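Local coordinates for BH2092 protein (Bacillus halodurans, PDB 3NHV) that is of unknown function but has the fold of the rhodanese family, whose active members transfer sulfur through a cysteine persulfide, at residues K46-T52 against E117-G123; E109-K113 against A124-F129; L14-I20 against K102-G106. All blocks are in the same frame, centred on the assembly; numbering follows the deposited sequence.

Interaction 1 (K46-T52 against E117-G123)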
ATOM      1  N   LYS B  46      18.155  -4.409 -15.936  1.00 68.42           N
ATOM      2  CA  LYS B  46      18.682  -5.159 -17.074  1.00 68.94           C
ATOM      3  C   LYS B  46      18.136  -6.590 -17.134  1.00 64.59           C
ATOM      4  O   LYS B  46      18.030  -7.167 -18.216  1.00 62.97           O
ATOM      5  CB  LYS B  46      20.220  -5.160 -17.028  1.00 74.77           C
ATOM      6  CG  LYS B  46      20.922  -5.461 -18.365  1.00 84.63           C
ATOM      7  CD  LYS B  46      21.099  -6.963 -18.626  1.00 91.17           C
ATOM      8  CE  LYS B  46      22.050  -7.634 -17.617  1.00 83.19           C
ATOM      9  NZ  LYS B  46      23.431  -7.068 -17.629  1.00 78.04           N
ATOM     10  N   GLU B  47      17.774  -7.150 -15.980  1.00 62.52           N
ATOM     11  CA  GLU B  47      17.231  -8.509 -15.924  1.00 63.48           C
ATOM     12  C   GLU B  47      15.749  -8.544 -16.286  1.00 68.15           C
ATOM     13  O   GLU B  47      15.319  -9.326 -17.139  1.00 63.78           O
ATOM     14  CB  GLU B  47      17.393  -9.100 -14.522  1.00 65.52           C
ATOM     15  CG  GLU B  47      18.822  -9.259 -14.066  1.00 78.74           C
ATOM     16  CD  GLU B  47      18.930  -9.945 -12.718  1.00 84.57           C
ATOM     17  OE1 GLU B  47      18.427 -11.084 -12.590  1.00 82.57           O
ATOM     18  OE2 GLU B  47      19.520  -9.348 -11.786  1.00 90.44           O
ATOM     19  N   CYS B  48      14.973  -7.689 -15.626  1.00 72.31           N
ATOM     20  CA  CYS B  48      13.529  -7.621 -15.842  1.00 64.96           C
ATOM     21  C   CYS B  48      12.972  -6.229 -15.551  1.00 58.47           C
ATOM     22  O   CYS B  48      13.114  -5.715 -14.440  1.00 56.66           O
ATOM     23  CB  CYS B  48      12.836  -8.647 -14.941  1.00 63.80           C
ATOM     24  SG  CYS B  48      11.043  -8.601 -14.991  1.00 59.25           S
ATOM     25  N   HIS B  49      12.338  -5.624 -16.549  1.00 51.54           N
ATOM     26  CA  HIS B  49      11.762  -4.300 -16.372  1.00 52.26           C
ATOM     27  C   HIS B  49      10.496  -4.087 -17.194  1.00 50.08           C
ATOM     28  O   HIS B  49      10.119  -4.924 -18.008  1.00 49.91           O
ATOM     29  CB  HIS B  49      12.799  -3.217 -16.699  1.00 52.52           C
ATOM     30  CG  HIS B  49      13.268  -3.222 -18.122  1.00 62.01           C
ATOM     31  ND1 HIS B  49      12.446  -2.900 -19.179  1.00 65.66           N
ATOM     32  CD2 HIS B  49      14.488  -3.471 -18.657  1.00 60.06           C
ATOM     33  CE1 HIS B  49      13.139  -2.946 -20.305  1.00 68.81           C
ATOM     34  NE2 HIS B  49      14.381  -3.290 -20.014  1.00 61.31           N
ATOM     35  N   ILE B  50       9.838  -2.957 -16.973  1.00 47.13           N
ATOM     36  CA  ILE B  50       8.610  -2.647 -17.682  1.00 45.70           C
ATOM     37  C   ILE B  50       8.867  -2.031 -19.048  1.00 44.58           C
ATOM     38  O   ILE B  50       9.672  -1.118 -19.192  1.00 45.31           O
ATOM     39  CB  ILE B  50       7.744  -1.671 -16.875  1.00 41.01           C
ATOM     40  CG1 ILE B  50       7.362  -2.302 -15.545  1.00 31.45           C
ATOM     41  CG2 ILE B  50       6.500  -1.295 -17.675  1.00 46.25           C
ATOM     42  CD1 ILE B  50       6.625  -1.369 -14.640  1.00 37.00           C
ATOM     43  N   PRO B  51       8.167  -2.519 -20.074  1.00 43.26           N
ATOM     44  CA  PRO B  51       8.342  -1.989 -21.425  1.00 45.62           C
ATOM     45  C   PRO B  51       8.264  -0.459 -21.502  1.00 46.54           C
ATOM     46  O   PRO B  51       7.436   0.166 -20.842  1.00 46.67           O
ATOM     47  CB  PRO B  51       7.222  -2.676 -22.200  1.00 44.60           C
ATOM     48  CG  PRO B  51       7.161  -4.021 -21.544  1.00 41.48           C
ATOM     49  CD  PRO B  51       7.251  -3.674 -20.071  1.00 38.46           C
ATOM     50  N   THR B  52       9.137   0.120 -22.323  1.00 48.14           N
ATOM     51  CA  THR B  52       9.241   1.568 -22.544  1.00 48.95           C
ATOM     52  C   THR B  52       9.836   2.324 -21.359  1.00 45.98           C
ATOM     53  O   THR B  52       9.781   3.547 -21.306  1.00 44.14           O
ATOM     54  CB  THR B  52       7.871   2.219 -22.891  1.00 53.01           C
ATOM     55  OG1 THR B  52       7.073   2.339 -21.706  1.00 51.22           O
ATOM     56  CG2 THR B  52       7.128   1.387 -23.930  1.00 51.36           C
ATOM     57  N   GLU B 117       3.695  -7.861 -19.554  1.00 62.33           N
ATOM     58  CA  GLU B 117       4.859  -8.332 -20.304  1.00 67.43           C
ATOM     59  C   GLU B 117       6.149  -7.760 -19.711  1.00 67.58           C
ATOM     60  O   GLU B 117       6.165  -6.634 -19.210  1.00 65.45           O
ATOM     61  CB  GLU B 117       4.736  -7.918 -21.775  1.00 71.32           C
ATOM     62  CG  GLU B 117       3.526  -8.506 -22.481  1.00 79.41           C
ATOM     63  CD  GLU B 117       3.274  -7.898 -23.859  1.00 88.27           C
ATOM     64  OE1 GLU B 117       2.329  -8.362 -24.542  1.00 91.66           O
ATOM     65  OE2 GLU B 117       4.007  -6.961 -24.259  1.00 81.79           O
ATOM     66  N   VAL B 118       7.227  -8.536 -19.762  1.00 61.22           N
ATOM     67  CA  VAL B 118       8.508  -8.081 -19.230  1.00 59.10           C
ATOM     68  C   VAL B 118       9.628  -8.213 -20.254  1.00 64.85           C
ATOM     69  O   VAL B 118       9.655  -9.162 -21.036  1.00 64.58           O
ATOM     70  CB  VAL B 118       8.912  -8.884 -17.990  1.00 51.41           C
ATOM     71  CG1 VAL B 118       7.978  -8.568 -16.841  1.00 63.56           C
ATOM     72  CG2 VAL B 118       8.874 -10.363 -18.307  1.00 60.64           C
ATOM     73  N   GLU B 119      10.550  -7.254 -20.244  1.00 64.94           N
ATOM     74  CA  GLU B 119      11.685  -7.267 -21.160  1.00 66.27           C
ATOM     75  C   GLU B 119      12.963  -7.324 -20.346  1.00 65.78           C
ATOM     76  O   GLU B 119      13.039  -6.738 -19.268  1.00 73.55           O
ATOM     77  CB  GLU B 119      11.699  -6.011 -22.029  1.00 66.45           C
ATOM     78  CG  GLU B 119      10.461  -5.840 -22.885  1.00 78.18           C
ATOM     79  CD  GLU B 119      10.472  -4.543 -23.676  1.00 86.13           C
ATOM     80  OE1 GLU B 119      10.734  -3.475 -23.080  1.00 88.81           O
ATOM     81  OE2 GLU B 119      10.207  -4.589 -24.897  1.00 96.45           O
ATOM     82  N   GLY B 120      13.961  -8.034 -20.860  1.00 71.81           N
ATOM     83  CA  GLY B 120      15.226  -8.143 -20.155  1.00 70.19           C
ATOM     84  C   GLY B 120      15.914  -9.485 -20.316  1.00 68.74           C
ATOM     85  O   GLY B 120      15.521 -10.307 -21.142  1.00 72.09           O
ATOM     86  N   THR B 121      16.946  -9.699 -19.506  1.00 65.88           N
ATOM     87  CA  THR B 121      17.724 -10.930 -19.535  1.00 62.63           C
ATOM     88  C   THR B 121      16.934 -12.147 -19.088  1.00 63.59           C
ATOM     89  O   THR B 121      16.774 -13.102 -19.843  1.00 75.06           O
ATOM     90  CB  THR B 121      18.971 -10.815 -18.633  1.00 62.75           C
ATOM     91  OG1 THR B 121      19.909  -9.911 -19.229  1.00 60.59           O
ATOM     92  CG2 THR B 121      19.624 -12.179 -18.437  1.00 66.72           C
ATOM     93  N   LEU B 122      16.458 -12.120 -17.848  1.00 63.78           N
ATOM     94  CA  LEU B 122      15.703 -13.241 -17.309  1.00 53.88           C
ATOM     95  C   LEU B 122      14.218 -13.122 -17.580  1.00 50.57           C
ATOM     96  O   LEU B 122      13.476 -14.089 -17.422  1.00 47.09           O
ATOM     97  CB  LEU B 122      15.935 -13.352 -15.809  1.00 49.17           C
ATOM     98  CG  LEU B 122      17.395 -13.512 -15.398  1.00 56.40           C
ATOM     99  CD1 LEU B 122      17.482 -13.634 -13.886  1.00 43.34           C
ATOM    100  CD2 LEU B 122      17.983 -14.741 -16.073  1.00 53.41           C
ATOM    101  N   GLY B 123      13.788 -11.931 -17.984  1.00 57.47           N
ATOM    102  CA  GLY B 123      12.380 -11.707 -18.263  1.00 58.82           C
ATOM    103  C   GLY B 123      11.462 -12.207 -17.159  1.00 61.53           C
ATOM    104  O   GLY B 123      11.602 -11.828 -15.995  1.00 57.71           O
TER
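H49 and E119 run antiparallel and exchange two backbone hydrogen bonds, forming a hydrogen-bonded pair and the single beta bridge of this contact. H49 N lies 3.0 Å from E119 O, and E119 N reaches H49 O at 3.3 Å along an almost straight path, 175° at the hydrogen. The imidazole folds back over the same peptide. With CG of H49 between its own backbone N and carbonyl carbon (chi1 63°), one ring face rests on E119 O, which stands 3.6 Å from the ring plane over its centre. The carboxylate of E119 is turned 85° from that ring, and OE1 continues past it to within 3.3 Å of P51 CA, and the extended side chain crosses the proline obliquely.

A second set of bonds serves the end of helix 42-47, where C48 is the first residue to leave helical backbone angles. K46 O accepts T121 N at 3.0 Å, in the carbonyl plane and on a lone pair. E47 O takes G123 N at 3.1 Å and, weakly, L122 N, while the CA of G120 approaches the same E47 O at 3.2 Å, a closeness that a residue without a side chain permits. Because P51 has no N-H, the pattern is consistent with capping of the helix's last carbonyls. Between the two bonded regions, C48 SG packs on V118 CG1 at 3.6 Å.

Outside the two segments, R40 bonds to C48 O, Y78 to I50 N, and the ring of Y45 stacks with H49. Both C48 and V118 lean on R112 of helix 107-113, I108 also touches C48, and H49 and T52 touch strand 34-38. The contact therefore ties the tail of helix 42-47 and the loop after helix 107-113 to one another, beside the sheet.

Interaction 2 (E109-K113 against A124-F129)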
ATOM      1  N   GLU B 109       6.246  -5.782  -9.200  1.00 38.57           N
ATOM      2  CA  GLU B 109       5.709  -6.988  -8.623  1.00 42.56           C
ATOM      3  C   GLU B 109       4.272  -7.196  -9.095  1.00 44.72           C
ATOM      4  O   GLU B 109       3.950  -8.216  -9.693  1.00 54.77           O
ATOM      5  CB  GLU B 109       5.737  -6.912  -7.106  1.00 40.12           C
ATOM      6  CG  GLU B 109       5.018  -8.072  -6.473  1.00 44.73           C
ATOM      7  CD  GLU B 109       4.857  -7.918  -4.987  1.00 47.47           C
ATOM      8  OE1 GLU B 109       4.073  -8.697  -4.409  1.00 49.22           O
ATOM      9  OE2 GLU B 109       5.515  -7.026  -4.403  1.00 53.00           O
ATOM     10  N   TYR B 110       3.401  -6.230  -8.842  1.00 43.40           N
ATOM     11  CA  TYR B 110       2.019  -6.381  -9.259  1.00 46.08           C
ATOM     12  C   TYR B 110       1.812  -6.197 -10.757  1.00 47.58           C
ATOM     13  O   TYR B 110       0.768  -6.563 -11.295  1.00 53.75           O
ATOM     14  CB  TYR B 110       1.120  -5.449  -8.441  1.00 46.74           C
ATOM     15  CG  TYR B 110       0.656  -6.096  -7.150  1.00 62.64           C
ATOM     16  CD1 TYR B 110      -0.518  -6.863  -7.113  1.00 61.58           C
ATOM     17  CD2 TYR B 110       1.425  -6.017  -5.981  1.00 57.48           C
ATOM     18  CE1 TYR B 110      -0.909  -7.538  -5.951  1.00 56.01           C
ATOM     19  CE2 TYR B 110       1.038  -6.692  -4.814  1.00 55.68           C
ATOM     20  CZ  TYR B 110      -0.126  -7.448  -4.813  1.00 54.94           C
ATOM     21  OH  TYR B 110      -0.500  -8.130  -3.679  1.00 66.26           O
ATOM     22  N   TRP B 111       2.812  -5.651 -11.440  1.00 51.60           N
ATOM     23  CA  TRP B 111       2.710  -5.472 -12.882  1.00 46.16           C
ATOM     24  C   TRP B 111       2.765  -6.850 -13.521  1.00 49.69           C
ATOM     25  O   TRP B 111       2.009  -7.158 -14.447  1.00 47.18           O
ATOM     26  CB  TRP B 111       3.860  -4.615 -13.401  1.00 47.03           C
ATOM     27  CG  TRP B 111       3.971  -4.653 -14.872  1.00 47.41           C
ATOM     28  CD1 TRP B 111       4.674  -5.553 -15.616  1.00 42.25           C
ATOM     29  CD2 TRP B 111       3.292  -3.803 -15.802  1.00 46.22           C
ATOM     30  NE1 TRP B 111       4.473  -5.321 -16.953  1.00 42.27           N
ATOM     31  CE2 TRP B 111       3.630  -4.254 -17.098  1.00 44.34           C
ATOM     32  CE3 TRP B 111       2.429  -2.710 -15.668  1.00 39.88           C
ATOM     33  CZ2 TRP B 111       3.133  -3.645 -18.255  1.00 46.44           C
ATOM     34  CZ3 TRP B 111       1.932  -2.101 -16.819  1.00 43.53           C
ATOM     35  CH2 TRP B 111       2.286  -2.572 -18.096  1.00 41.93           C
ATOM     36  N   ARG B 112       3.666  -7.680 -13.009  1.00 47.80           N
ATOM     37  CA  ARG B 112       3.827  -9.034 -13.507  1.00 47.26           C
ATOM     38  C   ARG B 112       2.671  -9.914 -13.023  1.00 45.93           C
ATOM     39  O   ARG B 112       2.160 -10.731 -13.781  1.00 53.87           O
ATOM     40  CB  ARG B 112       5.179  -9.601 -13.053  1.00 55.13           C
ATOM     41  CG  ARG B 112       6.392  -8.888 -13.653  1.00 52.56           C
ATOM     42  CD  ARG B 112       7.672  -9.299 -12.947  1.00 51.20           C
ATOM     43  NE  ARG B 112       7.937 -10.723 -13.109  1.00 56.25           N
ATOM     44  CZ  ARG B 112       8.872 -11.400 -12.448  1.00 59.89           C
ATOM     45  NH1 ARG B 112       9.653 -10.793 -11.564  1.00 58.89           N
ATOM     46  NH2 ARG B 112       9.025 -12.695 -12.674  1.00 54.09           N
ATOM     47  N   LYS B 113       2.248  -9.742 -11.774  1.00 41.80           N
ATOM     48  CA  LYS B 113       1.129 -10.529 -11.256  1.00 42.98           C
ATOM     49  C   LYS B 113      -0.124 -10.258 -12.089  1.00 44.26           C
ATOM     50  O   LYS B 113      -0.916 -11.160 -12.342  1.00 40.80           O
ATOM     51  CB  LYS B 113       0.842 -10.192  -9.791  1.00 37.23           C
ATOM     52  CG  LYS B 113       1.748 -10.897  -8.785  1.00 44.85           C
ATOM     53  CD  LYS B 113       1.364 -10.536  -7.353  1.00 49.31           C
ATOM     54  CE  LYS B 113       2.347 -11.114  -6.340  1.00 62.06           C
ATOM     55  NZ  LYS B 113       2.069 -10.666  -4.935  1.00 57.24           N
ATOM     56  N   ALA B 124      10.524 -13.074 -17.530  1.00 62.55           N
ATOM     57  CA  ALA B 124       9.569 -13.628 -16.580  1.00 58.16           C
ATOM     58  C   ALA B 124      10.213 -14.618 -15.614  1.00 60.08           C
ATOM     59  O   ALA B 124       9.547 -15.136 -14.721  1.00 58.51           O
ATOM     60  CB  ALA B 124       8.429 -14.303 -17.332  1.00 62.28           C
ATOM     61  N   LYS B 125      11.504 -14.886 -15.786  1.00 65.32           N
ATOM     62  CA  LYS B 125      12.190 -15.825 -14.903  1.00 65.52           C
ATOM     63  C   LYS B 125      12.956 -15.130 -13.789  1.00 63.74           C
ATOM     64  O   LYS B 125      13.428 -15.775 -12.851  1.00 59.60           O
ATOM     65  CB  LYS B 125      13.129 -16.737 -15.704  1.00 68.81           C
ATOM     66  CG  LYS B 125      12.422 -17.942 -16.317  1.00 82.33           C
ATOM     67  CD  LYS B 125      13.390 -18.972 -16.898  1.00 88.42           C
ATOM     68  CE  LYS B 125      12.629 -20.179 -17.465  1.00 93.67           C
ATOM     69  NZ  LYS B 125      13.516 -21.180 -18.134  1.00 89.52           N
ATOM     70  N   ALA B 126      13.060 -13.810 -13.886  1.00 63.33           N
ATOM     71  CA  ALA B 126      13.761 -13.022 -12.878  1.00 68.21           C
ATOM     72  C   ALA B 126      13.049 -13.130 -11.530  1.00 70.24           C
ATOM     73  O   ALA B 126      11.896 -13.556 -11.458  1.00 70.53           O
ATOM     74  CB  ALA B 126      13.823 -11.571 -13.312  1.00 69.77           C
ATOM     75  N   ASP B 127      13.741 -12.747 -10.461  1.00 69.34           N
ATOM     76  CA  ASP B 127      13.145 -12.809  -9.137  1.00 68.23           C
ATOM     77  C   ASP B 127      11.960 -11.871  -9.039  1.00 67.94           C
ATOM     78  O   ASP B 127      11.947 -10.798  -9.642  1.00 68.59           O
ATOM     79  CB  ASP B 127      14.165 -12.466  -8.062  1.00 73.45           C
ATOM     80  CG  ASP B 127      15.141 -13.593  -7.822  1.00 84.71           C
ATOM     81  OD1 ASP B 127      14.710 -14.766  -7.917  1.00 87.83           O
ATOM     82  OD2 ASP B 127      16.323 -13.315  -7.531  1.00 85.64           O
ATOM     83  N   LEU B 128      10.957 -12.280  -8.276  1.00 62.47           N
ATOM     84  CA  LEU B 128       9.765 -11.474  -8.118  1.00 54.04           C
ATOM     85  C   LEU B 128       9.923 -10.479  -6.986  1.00 51.32           C
ATOM     86  O   LEU B 128       9.442  -9.354  -7.073  1.00 48.29           O
ATOM     87  CB  LEU B 128       8.563 -12.375  -7.856  1.00 52.52           C
ATOM     88  CG  LEU B 128       7.219 -11.668  -7.707  1.00 52.32           C
ATOM     89  CD1 LEU B 128       6.931 -10.790  -8.920  1.00 52.71           C
ATOM     90  CD2 LEU B 128       6.145 -12.718  -7.538  1.00 54.86           C
ATOM     91  N   PHE B 129      10.609 -10.893  -5.929  1.00 54.33           N
ATOM     92  CA  PHE B 129      10.812 -10.027  -4.777  1.00 52.48           C
ATOM     93  C   PHE B 129      12.273  -9.626  -4.581  1.00 53.76           C
ATOM     94  O   PHE B 129      13.184 -10.276  -5.084  1.00 57.12           O
ATOM     95  CB  PHE B 129      10.339 -10.717  -3.499  1.00 55.57           C
ATOM     96  CG  PHE B 129       8.931 -11.214  -3.552  1.00 58.97           C
ATOM     97  CD1 PHE B 129       8.659 -12.531  -3.907  1.00 65.29           C
ATOM     98  CD2 PHE B 129       7.874 -10.377  -3.209  1.00 60.75           C
ATOM     99  CE1 PHE B 129       7.345 -13.014  -3.918  1.00 74.10           C
ATOM    100  CE2 PHE B 129       6.560 -10.843  -3.216  1.00 68.07           C
ATOM    101  CZ  PHE B 129       6.292 -12.167  -3.570  1.00 76.40           C
TER
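Helix 107-113 of the rhodanese-like domain holds the chain that follows it through R112, whose guanidinium turns its edge to the carbonyls of A126 and D127. NH1 donates to D127 O at 3.0 Å, and that oxygen lies almost exactly in the guanidinium plane; from the carbonyl's side the nitrogen stands well out of its plane, with a C=O...N angle of only 109°. NH2 donates to A126 O at 3.2 Å along a fairly straight bond, 153° at the hydrogen, again from above the carbonyl plane. A124 O is also at the guanidinium edge, 3.2 Å from NH2. One bend in the arginine chain, at chi3 (63°), turns the flat group across this run of carbonyls.

The side chain of L128 slides past R112 in the opposite direction and sets CD1 over one guanidinium face, offset toward NH1 and 3.7 Å above the plane. The same methyl lies 4.0 Å from E109 CA, one helical turn back. Beyond it, the F129 ring brings CE2 to 3.5 Å from E109 OE1. That oxygen is already held by K113 NZ at 2.9 Å, a salt bridge along its anti lone pair, and by the hydroxyl of Y110 of the third subunit. F129 also packs on K113 of the third subunit, placing this end of the contact at a subunit interface.

Chemically, the arginine's edge hydrogens serve backbone carbonyls while a leucine methyl rests against one face. Two bonds from one flat group to successive carbonyls fix its rotation and should hold the chain beyond the short 3-10 segment against the helix.

Interaction 3 (L14-I20 against K102-G106)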
ATOM      1  N   LEU B  14      -4.786  10.777  -5.763  1.00 44.49           N
ATOM      2  CA  LEU B  14      -4.637  10.286  -7.135  1.00 43.65           C
ATOM      3  C   LEU B  14      -3.659  11.124  -7.970  1.00 48.25           C
ATOM      4  O   LEU B  14      -2.983  10.596  -8.856  1.00 47.06           O
ATOM      5  CB  LEU B  14      -6.005  10.266  -7.831  1.00 38.25           C
ATOM      6  CG  LEU B  14      -7.066   9.310  -7.274  1.00 35.79           C
ATOM      7  CD1 LEU B  14      -8.423   9.748  -7.770  1.00 23.16           C
ATOM      8  CD2 LEU B  14      -6.760   7.867  -7.682  1.00 27.77           C
ATOM      9  N   SER B  15      -3.592  12.424  -7.680  1.00 42.47           N
ATOM     10  CA  SER B  15      -2.714  13.334  -8.404  1.00 40.84           C
ATOM     11  C   SER B  15      -1.225  13.028  -8.198  1.00 45.24           C
ATOM     12  O   SER B  15      -0.376  13.582  -8.894  1.00 51.36           O
ATOM     13  CB  SER B  15      -2.996  14.788  -7.997  1.00 34.81           C
ATOM     14  OG  SER B  15      -2.499  15.087  -6.695  1.00 44.77           O
ATOM     15  N   TYR B  16      -0.904  12.156  -7.246  1.00 44.87           N
ATOM     16  CA  TYR B  16       0.496  11.808  -6.991  1.00 43.98           C
ATOM     17  C   TYR B  16       0.805  10.356  -7.325  1.00 42.37           C
ATOM     18  O   TYR B  16       1.892   9.864  -7.020  1.00 43.68           O
ATOM     19  CB  TYR B  16       0.860  12.072  -5.518  1.00 36.15           C
ATOM     20  CG  TYR B  16       0.832  13.535  -5.127  1.00 44.41           C
ATOM     21  CD1 TYR B  16       1.667  14.460  -5.762  1.00 39.52           C
ATOM     22  CD2 TYR B  16      -0.042  14.001  -4.145  1.00 37.23           C
ATOM     23  CE1 TYR B  16       1.629  15.811  -5.434  1.00 44.76           C
ATOM     24  CE2 TYR B  16      -0.087  15.355  -3.806  1.00 51.66           C
ATOM     25  CZ  TYR B  16       0.751  16.253  -4.459  1.00 53.57           C
ATOM     26  OH  TYR B  16       0.704  17.597  -4.152  1.00 64.29           O
ATOM     27  N   GLU B  17      -0.136   9.663  -7.955  1.00 40.54           N
ATOM     28  CA  GLU B  17       0.102   8.261  -8.270  1.00 44.43           C
ATOM     29  C   GLU B  17      -0.659   7.728  -9.474  1.00 45.20           C
ATOM     30  O   GLU B  17      -1.471   8.421 -10.086  1.00 51.29           O
ATOM     31  CB  GLU B  17      -0.209   7.396  -7.038  1.00 46.64           C
ATOM     32  CG  GLU B  17      -1.617   7.581  -6.480  1.00 58.32           C
ATOM     33  CD  GLU B  17      -1.871   6.805  -5.180  1.00 66.38           C
ATOM     34  OE1 GLU B  17      -1.083   6.959  -4.216  1.00 54.98           O
ATOM     35  OE2 GLU B  17      -2.874   6.052  -5.121  1.00 68.53           O
ATOM     36  N   THR B  18      -0.359   6.486  -9.818  1.00 35.97           N
ATOM     37  CA  THR B  18      -1.005   5.819 -10.924  1.00 43.22           C
ATOM     38  C   THR B  18      -0.882   4.334 -10.644  1.00 42.01           C
ATOM     39  O   THR B  18       0.049   3.904  -9.958  1.00 49.87           O
ATOM     40  CB  THR B  18      -0.329   6.161 -12.262  1.00 48.45           C
ATOM     41  OG1 THR B  18      -0.903   5.363 -13.302  1.00 55.04           O
ATOM     42  CG2 THR B  18       1.163   5.896 -12.191  1.00 54.51           C
ATOM     43  N   ASP B  19      -1.820   3.551 -11.163  1.00 38.29           N
ATOM     44  CA  ASP B  19      -1.787   2.123 -10.920  1.00 34.73           C
ATOM     45  C   ASP B  19      -1.461   1.306 -12.161  1.00 35.56           C
ATOM     46  O   ASP B  19      -1.403   1.838 -13.268  1.00 37.26           O
ATOM     47  CB  ASP B  19      -3.116   1.658 -10.289  1.00 46.27           C
ATOM     48  CG  ASP B  19      -4.310   1.747 -11.243  1.00 53.02           C
ATOM     49  OD1 ASP B  19      -4.132   2.099 -12.435  1.00 51.91           O
ATOM     50  OD2 ASP B  19      -5.436   1.446 -10.784  1.00 55.21           O
ATOM     51  N   ILE B  20      -1.239   0.012 -11.957  1.00 37.16           N
ATOM     52  CA  ILE B  20      -0.908  -0.904 -13.033  1.00 35.46           C
ATOM     53  C   ILE B  20      -1.861  -0.766 -14.215  1.00 43.29           C
ATOM     54  O   ILE B  20      -1.434  -0.636 -15.360  1.00 43.05           O
ATOM     55  CB  ILE B  20      -0.927  -2.351 -12.526  1.00 37.74           C
ATOM     56  CG1 ILE B  20       0.031  -2.484 -11.343  1.00 46.67           C
ATOM     57  CG2 ILE B  20      -0.510  -3.304 -13.629  1.00 43.48           C
ATOM     58  CD1 ILE B  20       1.463  -2.131 -11.682  1.00 42.81           C
ATOM     59  N   LYS B 102       4.647  11.171 -10.766  1.00 40.17           N
ATOM     60  CA  LYS B 102       3.682  10.322 -10.070  1.00 41.13           C
ATOM     61  C   LYS B 102       4.391   8.991  -9.813  1.00 43.56           C
ATOM     62  O   LYS B 102       5.233   8.579 -10.616  1.00 47.08           O
ATOM     63  CB  LYS B 102       2.442  10.055 -10.941  1.00 38.58           C
ATOM     64  CG  LYS B 102       1.625  11.283 -11.316  1.00 50.68           C
ATOM     65  CD  LYS B 102       0.317  10.897 -12.009  1.00 44.96           C
ATOM     66  CE  LYS B 102      -0.621  12.103 -12.106  1.00 59.04           C
ATOM     67  NZ  LYS B 102      -2.059  11.713 -12.241  1.00 57.78           N
ATOM     68  N   GLU B 103       4.064   8.324  -8.707  1.00 42.03           N
ATOM     69  CA  GLU B 103       4.676   7.031  -8.399  1.00 38.90           C
ATOM     70  C   GLU B 103       3.685   5.927  -8.724  1.00 45.49           C
ATOM     71  O   GLU B 103       2.474   6.107  -8.575  1.00 46.67           O
ATOM     72  CB  GLU B 103       5.078   6.941  -6.922  1.00 44.27           C
ATOM     73  CG  GLU B 103       3.911   6.970  -5.942  1.00 56.42           C
ATOM     74  CD  GLU B 103       4.358   7.048  -4.488  1.00 55.89           C
ATOM     75  OE1 GLU B 103       5.146   6.175  -4.052  1.00 60.47           O
ATOM     76  OE2 GLU B 103       3.918   7.979  -3.781  1.00 50.23           O
ATOM     77  N   LEU B 104       4.210   4.792  -9.173  1.00 42.30           N
ATOM     78  CA  LEU B 104       3.394   3.641  -9.535  1.00 41.89           C
ATOM     79  C   LEU B 104       3.210   2.713  -8.340  1.00 48.29           C
ATOM     80  O   LEU B 104       4.181   2.140  -7.843  1.00 48.71           O
ATOM     81  CB  LEU B 104       4.064   2.861 -10.665  1.00 30.92           C
ATOM     82  CG  LEU B 104       3.316   1.617 -11.133  1.00 44.60           C
ATOM     83  CD1 LEU B 104       2.064   2.035 -11.890  1.00 43.62           C
ATOM     84  CD2 LEU B 104       4.204   0.776 -12.030  1.00 52.00           C
ATOM     85  N   ILE B 105       1.969   2.561  -7.887  1.00 51.10           N
ATOM     86  CA  ILE B 105       1.669   1.675  -6.764  1.00 49.21           C
ATOM     87  C   ILE B 105       1.644   0.234  -7.270  1.00 50.67           C
ATOM     88  O   ILE B 105       1.060  -0.058  -8.317  1.00 46.66           O
ATOM     89  CB  ILE B 105       0.291   1.992  -6.132  1.00 43.81           C
ATOM     90  CG1 ILE B 105      -0.813   1.839  -7.174  1.00 48.25           C
ATOM     91  CG2 ILE B 105       0.281   3.402  -5.583  1.00 44.54           C
ATOM     92  CD1 ILE B 105      -2.214   1.852  -6.587  1.00 48.63           C
ATOM     93  N   GLY B 106       2.281  -0.662  -6.526  1.00 48.82           N
ATOM     94  CA  GLY B 106       2.316  -2.056  -6.926  1.00 45.33           C
ATOM     95  C   GLY B 106       3.673  -2.422  -7.500  1.00 51.10           C
ATOM     96  O   GLY B 106       4.089  -3.583  -7.465  1.00 42.46           O
TER
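K102 reaches from its strand along the turn that leads into strand 17-19, and its side chain meets backbone oxygens at nearly every atom. CG sits anti to the carbonyl carbon (chi1 -62°) and the chain beyond is extended. CB passes near Y16 O and CG near S15 O. CD lies 3.6 Å from E17 O. CE then comes to 3.5 Å from S15 O. At the tip, NZ is 3.7 Å from L14 O, the oxygen that accepts E17 N in the type I turn L14-E17.

Beside this, strands 17-19 and 102-105 run parallel with a 32° twist, the former being the edge of the five-stranded parallel sheet (order 1-5-4-2-3) of this rhodanese-like alpha/beta fold. E103 N donates to Y16 O, T18 N to E103 O, and I105 N to T18 O. L104 lies on the face with T18, its CD1 against T18 O and its CD2 against the end of I20. E17, E103 and I105 share the other face, where I105 sets CG2 against the E17 carboxylate and CD1 against D19 CB.

The two carboxylates are like charges, yet E17 bonds to N85 of the second subunit, and E103 to T88 of its own chain and, by a salt bridge, to K13 of the third subunit. That K13 would probably offset the repulsion, while the K102 ammonium probably adds a diffuse attraction to the turn's carbonyls.

Overall arrangement
From the N terminus, helix 3-14 leads into L14-I20, whose partner K102-G106 comes 82 residues later and closes interaction 3, setting the edge strand 17-19 beside strand 100-105. Inside that long loop the chain passes K46-T52, whose partner comes only later, at E117-G123, so interactions 3 and 1 cross. E109-K113 follows next and its partner A124-F129 comes after E117-G123, making interactions 1 and 2 cross as well, whereas 3 finishes before 2 opens. W111 joins interactions 2 and 3 by packing on I20, and 2 and 1 by its NE1, a probable hydrogen bond to E117 O. Together they tie the sheet edge, the end of helix 42-47, helix 107-113 and the loop after it.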